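Local coordinates for methylxanthine N3-demethylase NdmB (PDB 6ICL), which catalyses the N3-demethylation of theobromine, caffeine and related methylxanthines, releasing formaldehyde, as a Rieske-type non-heme iron oxygenase, at residues F155-I160 and D362-N367; Y250-T253 and S257-L260. All coordinates share one frame; numbering follows the deposited sequence.

Interaction 1: residues F155-I160 and D362-N367; sequences FDCTQI and DSVLTN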
loop_
_atom_site.group_PDB
_atom_site.type_symbol
_atom_site.label_atom_id
_atom_site.label_comp_id
_atom_site.label_asym_id
_atom_site.label_seq_id
_atom_site.Cartn_x
_atom_site.Cartn_y
_atom_site.Cartn_z
ATOM N N PHE A 155 24.325 -28.222 -31.846
ATOM C CA PHE A 155 25.637 -27.866 -32.366
ATOM C C PHE A 155 26.781 -28.349 -31.484
ATOM O O PHE A 155 27.941 -28.251 -31.906
ATOM C CB PHE A 155 25.727 -26.353 -32.568
ATOM C CG PHE A 155 24.727 -25.812 -33.567
ATOM C CD1 PHE A 155 23.991 -26.665 -34.373
ATOM C CD2 PHE A 155 24.540 -24.437 -33.708
ATOM C CE1 PHE A 155 23.074 -26.162 -35.295
ATOM C CE2 PHE A 155 23.622 -23.919 -34.628
ATOM C CZ PHE A 155 22.892 -24.782 -35.425
ATOM N N ASP A 156 26.473 -28.856 -30.284
ATOM C CA ASP A 156 27.398 -29.611 -29.423
ATOM C C ASP A 156 28.797 -28.991 -29.356
ATOM O O ASP A 156 29.810 -29.666 -29.555
ATOM C CB ASP A 156 27.486 -31.070 -29.881
ATOM C CG ASP A 156 28.347 -31.936 -28.948
ATOM O OD1 ASP A 156 28.367 -31.685 -27.720
ATOM O OD2 ASP A 156 29.027 -32.861 -29.449
ATOM N N CYS A 157 28.864 -27.682 -29.048
ATOM C CA CYS A 157 30.182 -27.073 -28.910
ATOM C C CYS A 157 30.293 -26.054 -27.779
ATOM O O CYS A 157 31.271 -25.291 -27.746
ATOM C CB CYS A 157 30.610 -26.391 -30.203
ATOM S SG CYS A 157 29.476 -25.136 -30.750
ATOM N N THR A 158 29.349 -26.025 -26.840
ATOM C CA THR A 158 29.391 -25.073 -25.740
ATOM C C THR A 158 29.447 -25.821 -24.414
ATOM O O THR A 158 28.993 -26.966 -24.302
ATOM C CB THR A 158 28.170 -24.130 -25.777
ATOM O OG1 THR A 158 26.965 -24.908 -25.811
ATOM C CG2 THR A 158 28.220 -23.215 -27.018
ATOM N N GLN A 159 30.020 -25.174 -23.405
ATOM C CA GLN A 159 30.104 -25.769 -22.079
ATOM C C GLN A 159 29.706 -24.748 -21.017
ATOM O O GLN A 159 29.547 -23.553 -21.292
ATOM C CB GLN A 159 31.509 -26.307 -21.793
ATOM C CG GLN A 159 32.605 -25.269 -21.797
ATOM C CD GLN A 159 33.979 -25.923 -21.656
ATOM O OE1 GLN A 159 34.098 -27.013 -21.097
ATOM N NE2 GLN A 159 35.012 -25.267 -22.172
ATOM N N ILE A 160 29.562 -25.235 -19.792
ATOM C CA ILE A 160 29.142 -24.367 -18.690
ATOM C C ILE A 160 30.259 -23.376 -18.374
ATOM O O ILE A 160 31.438 -23.772 -18.284
ATOM C CB ILE A 160 28.772 -25.198 -17.462
ATOM C CG1 ILE A 160 27.478 -25.962 -17.741
ATOM C CG2 ILE A 160 28.637 -24.295 -16.216
ATOM C CD1 ILE A 160 27.230 -27.136 -16.828
ATOM N N ASP A 362 32.563 -23.133 -35.740
ATOM C CA ASP A 362 33.788 -22.417 -36.076
ATOM C C ASP A 362 33.892 -21.129 -35.281
ATOM O O ASP A 362 34.952 -20.813 -34.723
ATOM C CB ASP A 362 33.834 -22.117 -37.576
ATOM C CG ASP A 362 34.333 -23.295 -38.392
ATOM O OD1 ASP A 362 35.078 -24.141 -37.846
ATOM O OD2 ASP A 362 33.983 -23.359 -39.589
ATOM N N SER A 363 32.799 -20.369 -35.226
ATOM C CA SER A 363 32.805 -19.107 -34.497
ATOM C C SER A 363 33.087 -19.322 -33.009
ATOM O O SER A 363 33.902 -18.603 -32.416
ATOM C CB SER A 363 31.478 -18.391 -34.705
ATOM O OG SER A 363 31.489 -17.158 -34.003
ATOM N N VAL A 364 32.441 -20.324 -32.396
ATOM C CA VAL A 364 32.662 -20.607 -30.973
ATOM C C VAL A 364 34.096 -21.066 -30.732
ATOM O O VAL A 364 34.780 -20.586 -29.819
ATOM C CB VAL A 364 31.663 -21.670 -30.463
ATOM C CG1 VAL A 364 32.022 -22.106 -29.053
ATOM C CG2 VAL A 364 30.228 -21.179 -30.504
ATOM N N LEU A 365 34.567 -22.029 -31.535
ATOM C CA LEU A 365 35.761 -22.796 -31.186
ATOM C C LEU A 365 37.071 -22.247 -31.748
ATOM O O LEU A 365 38.142 -22.632 -31.257
ATOM C CB LEU A 365 35.587 -24.241 -31.653
ATOM C CG LEU A 365 34.444 -24.987 -30.974
ATOM C CD1 LEU A 365 34.096 -26.240 -31.768
ATOM C CD2 LEU A 365 34.845 -25.340 -29.546
ATOM N N THR A 366 37.034 -21.371 -32.748
ATOM C CA THR A 366 38.273 -20.882 -33.362
ATOM C C THR A 366 38.980 -19.884 -32.452
ATOM O O THR A 366 38.453 -18.797 -32.187
ATOM C CB THR A 366 37.982 -20.227 -34.712
ATOM O OG1 THR A 366 37.485 -21.209 -35.633
ATOM C CG2 THR A 366 39.238 -19.575 -35.268
ATOM N N ASN A 367 40.185 -20.225 -31.996
ATOM C CA ASN A 367 40.932 -19.295 -31.170
ATOM C C ASN A 367 41.504 -18.171 -32.022
ATOM O O ASN A 367 41.759 -18.333 -33.216
ATOM C CB ASN A 367 42.036 -20.014 -30.409
ATOM C CG ASN A 367 41.479 -20.965 -29.386
ATOM O OD1 ASN A 367 40.268 -21.183 -29.333
ATOM N ND2 ASN A 367 42.343 -21.538 -28.572
#
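The flat group at this seam is the backbone carbonyl of C157, and two aliphatic side chains of the helix close on its oxygen: V364 CG1 lies 3.5 Å from C157 O, and L365 CD2 reaches the same oxygen at 4.0 Å. The one aromatic ring of the pair of segments, that of F155, turns to other partners, stacking on the ring of H35 and meeting F360 with the planes at about 50°.

The rest is sulfur and methyl packing. C157 places SG between its backbone N and carbonyl carbon (chi1 58°), and from there the sulfur rests against V364, 4.0 Å from CG2. Its CB is met instead by L365 CD1, at 3.8 Å. The cysteine thus rests against two consecutive helix residues, the sulfur on V364 and CB on L365, with T158 CG2 a looser neighbour of V364 CG1. No hydrogen bond crosses, and the polar tip of T158 looks elsewhere: OG1 bonds to H35 O and R150 NH1.

Just past this contact the helix ends. D362 O accepts both T366 N, at 2.9 Å, and T366 OG1, at 2.7 Å, the two donors arriving from opposite faces of the carbonyl plane, so the oxygen is doubly gripped where the chain leaves helical geometry.

In the fold, the contact lays the loop between strands 146-150 and 171-181 against the end of helix 357-365, where R361 also bonds to F155 O. Helix 337-355 backs V364 through L349 and binds S363 through E348 and W345, while I160 leans on strand 137-143.

Interaction 2: residues Y250-T253 and S257-L260; sequences YRCT and SVNL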
loop_
_atom_site.group_PDB
_atom_site.type_symbol
_atom_site.label_atom_id
_atom_site.label_comp_id
_atom_site.label_asym_id
_atom_site.label_seq_id
_atom_site.Cartn_x
_atom_site.Cartn_y
_atom_site.Cartn_z
ATOM N N TYR A 250 40.983 -11.772 -16.750
ATOM C CA TYR A 250 39.612 -12.100 -17.116
ATOM C C TYR A 250 39.576 -13.333 -17.998
ATOM O O TYR A 250 40.247 -13.382 -19.034
ATOM C CB TYR A 250 38.938 -10.952 -17.861
ATOM C CG TYR A 250 38.757 -9.693 -17.052
ATOM C CD1 TYR A 250 39.819 -8.823 -16.857
ATOM C CD2 TYR A 250 37.509 -9.349 -16.524
ATOM C CE1 TYR A 250 39.674 -7.664 -16.157
ATOM C CE2 TYR A 250 37.346 -8.186 -15.799
ATOM C CZ TYR A 250 38.445 -7.340 -15.620
ATOM O OH TYR A 250 38.345 -6.172 -14.901
ATOM N N ARG A 251 38.764 -14.309 -17.598
ATOM C CA ARG A 251 38.331 -15.387 -18.471
ATOM C C ARG A 251 36.816 -15.329 -18.520
ATOM O O ARG A 251 36.153 -15.436 -17.482
ATOM C CB ARG A 251 38.820 -16.746 -17.972
ATOM C CG ARG A 251 40.347 -16.900 -18.018
ATOM C CD ARG A 251 40.756 -18.302 -17.578
ATOM N NE ARG A 251 40.066 -19.343 -18.345
ATOM C CZ ARG A 251 40.297 -20.641 -18.185
ATOM N NH1 ARG A 251 41.196 -21.030 -17.291
ATOM N NH2 ARG A 251 39.653 -21.547 -18.914
ATOM N N CYS A 252 36.272 -15.147 -19.719
ATOM C CA CYS A 252 34.884 -14.736 -19.906
ATOM C C CYS A 252 34.205 -15.713 -20.845
ATOM O O CYS A 252 34.232 -15.486 -22.060
ATOM C CB CYS A 252 34.824 -13.312 -20.470
ATOM S SG CYS A 252 35.449 -12.045 -19.367
ATOM N N THR A 253 33.585 -16.769 -20.307
ATOM C CA THR A 253 32.873 -17.674 -21.192
ATOM C C THR A 253 31.731 -16.929 -21.860
ATOM O O THR A 253 30.944 -16.244 -21.192
ATOM C CB THR A 253 32.327 -18.888 -20.444
ATOM O OG1 THR A 253 33.356 -19.490 -19.660
ATOM C CG2 THR A 253 31.820 -19.901 -21.416
ATOM N N SER A 257 29.448 -14.525 -19.293
ATOM C CA SER A 257 30.115 -14.769 -18.029
ATOM C C SER A 257 31.409 -13.976 -17.918
ATOM O O SER A 257 32.048 -13.626 -18.922
ATOM C CB SER A 257 30.406 -16.258 -17.845
ATOM O OG SER A 257 29.211 -16.991 -18.020
ATOM N N VAL A 258 31.792 -13.699 -16.674
ATOM C CA VAL A 258 33.057 -13.034 -16.354
ATOM C C VAL A 258 33.652 -13.715 -15.134
ATOM O O VAL A 258 33.025 -13.747 -14.070
ATOM C CB VAL A 258 32.909 -11.528 -16.061
ATOM C CG1 VAL A 258 34.299 -10.928 -15.716
ATOM C CG2 VAL A 258 32.293 -10.801 -17.223
ATOM N N ASN A 259 34.867 -14.235 -15.270
ATOM C CA ASN A 259 35.660 -14.670 -14.132
ATOM C C ASN A 259 36.820 -13.690 -13.996
ATOM O O ASN A 259 37.706 -13.647 -14.862
ATOM C CB ASN A 259 36.149 -16.110 -14.321
ATOM C CG ASN A 259 36.893 -16.632 -13.109
ATOM O OD1 ASN A 259 36.298 -17.248 -12.210
ATOM N ND2 ASN A 259 38.200 -16.380 -13.063
ATOM N N LEU A 260 36.800 -12.878 -12.927
ATOM C CA LEU A 260 37.827 -11.873 -12.690
ATOM C C LEU A 260 38.731 -12.352 -11.566
ATOM O O LEU A 260 38.317 -12.406 -10.401
ATOM C CB LEU A 260 37.238 -10.508 -12.344
ATOM C CG LEU A 260 38.320 -9.558 -11.800
ATOM C CD1 LEU A 260 39.516 -9.384 -12.795
ATOM C CD2 LEU A 260 37.733 -8.197 -11.386
HETATM O O HOH W 1 27.669 -16.922 -20.480
#
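Backbone hydrogen bonds between R251 and N259 set the register of this antiparallel beta hairpin, whose strands are joined by only three residues. R251 N donates to N259 O at 3.0 Å, in the carbonyl plane and fairly straight (161° at the hydrogen), and N259 N returns the bond to R251 O at 2.8 Å, standing out of the plane of the R251 carbonyl. Nearer the turn S257 N donates to T253 O, 3.0 Å away and nearly along the C=O axis. In the non-hydrogen-bonded pair Y250-L260, the CA-H of Y250 points at N259 O.

The apolar contacts gather on the face carrying Y250, V258 and L260. L260 lies alongside the tyrosine and sets CD1 over one face of its ring, a CH-pi contact 3.8 Å from the centroid and 15° off the normal. V258, with CG1 anti to the backbone N (chi1 179°), presents that methyl to the ring edge, 3.7 Å from Y250 CD2; the same CG1 touches C252 SG at 4.0 Å. F228, on the adjoining strand, stacks with the same ring. With Y250 cut back to an alanine, L260 CD1 and V258 CG1 would probably face a gap and F228 would lose its stacking partner.

Polar side chains find partners beyond the hairpin. R251 NE forms a salt bridge with E225, N259 OD1 accepts from S164 N, and S257 OG bonds to T276 OG1 and, at 2.9 Å, to a water that donates weakly to T253 O.

The chemistry thus divides the work: main-chain bonds fix the strand pairing, the ring's face and edge take up the methyls of L260 and V258, and the polar side chains tie the hairpin to its surroundings.

How the interactions relate
Interaction 2 is nested in the chain segment that interaction 1 closes: the hairpin 250-260 is formed between residues 160 and 362. Their centres are 16 Å apart, and although the nearest atoms approach to about 4 Å, the two do not touch. What joins them is the chain running on from 155-160, since P161 packs on S257 and Y162 N bonds to T253 OG1. Interaction 1 thus lies at the start of a run of chain whose continuation packs and bonds against the hairpin. Neither contact supplies a metal ligand, but the Y250 side chain is about 10 Å from the iron held by H197, H202 and D314.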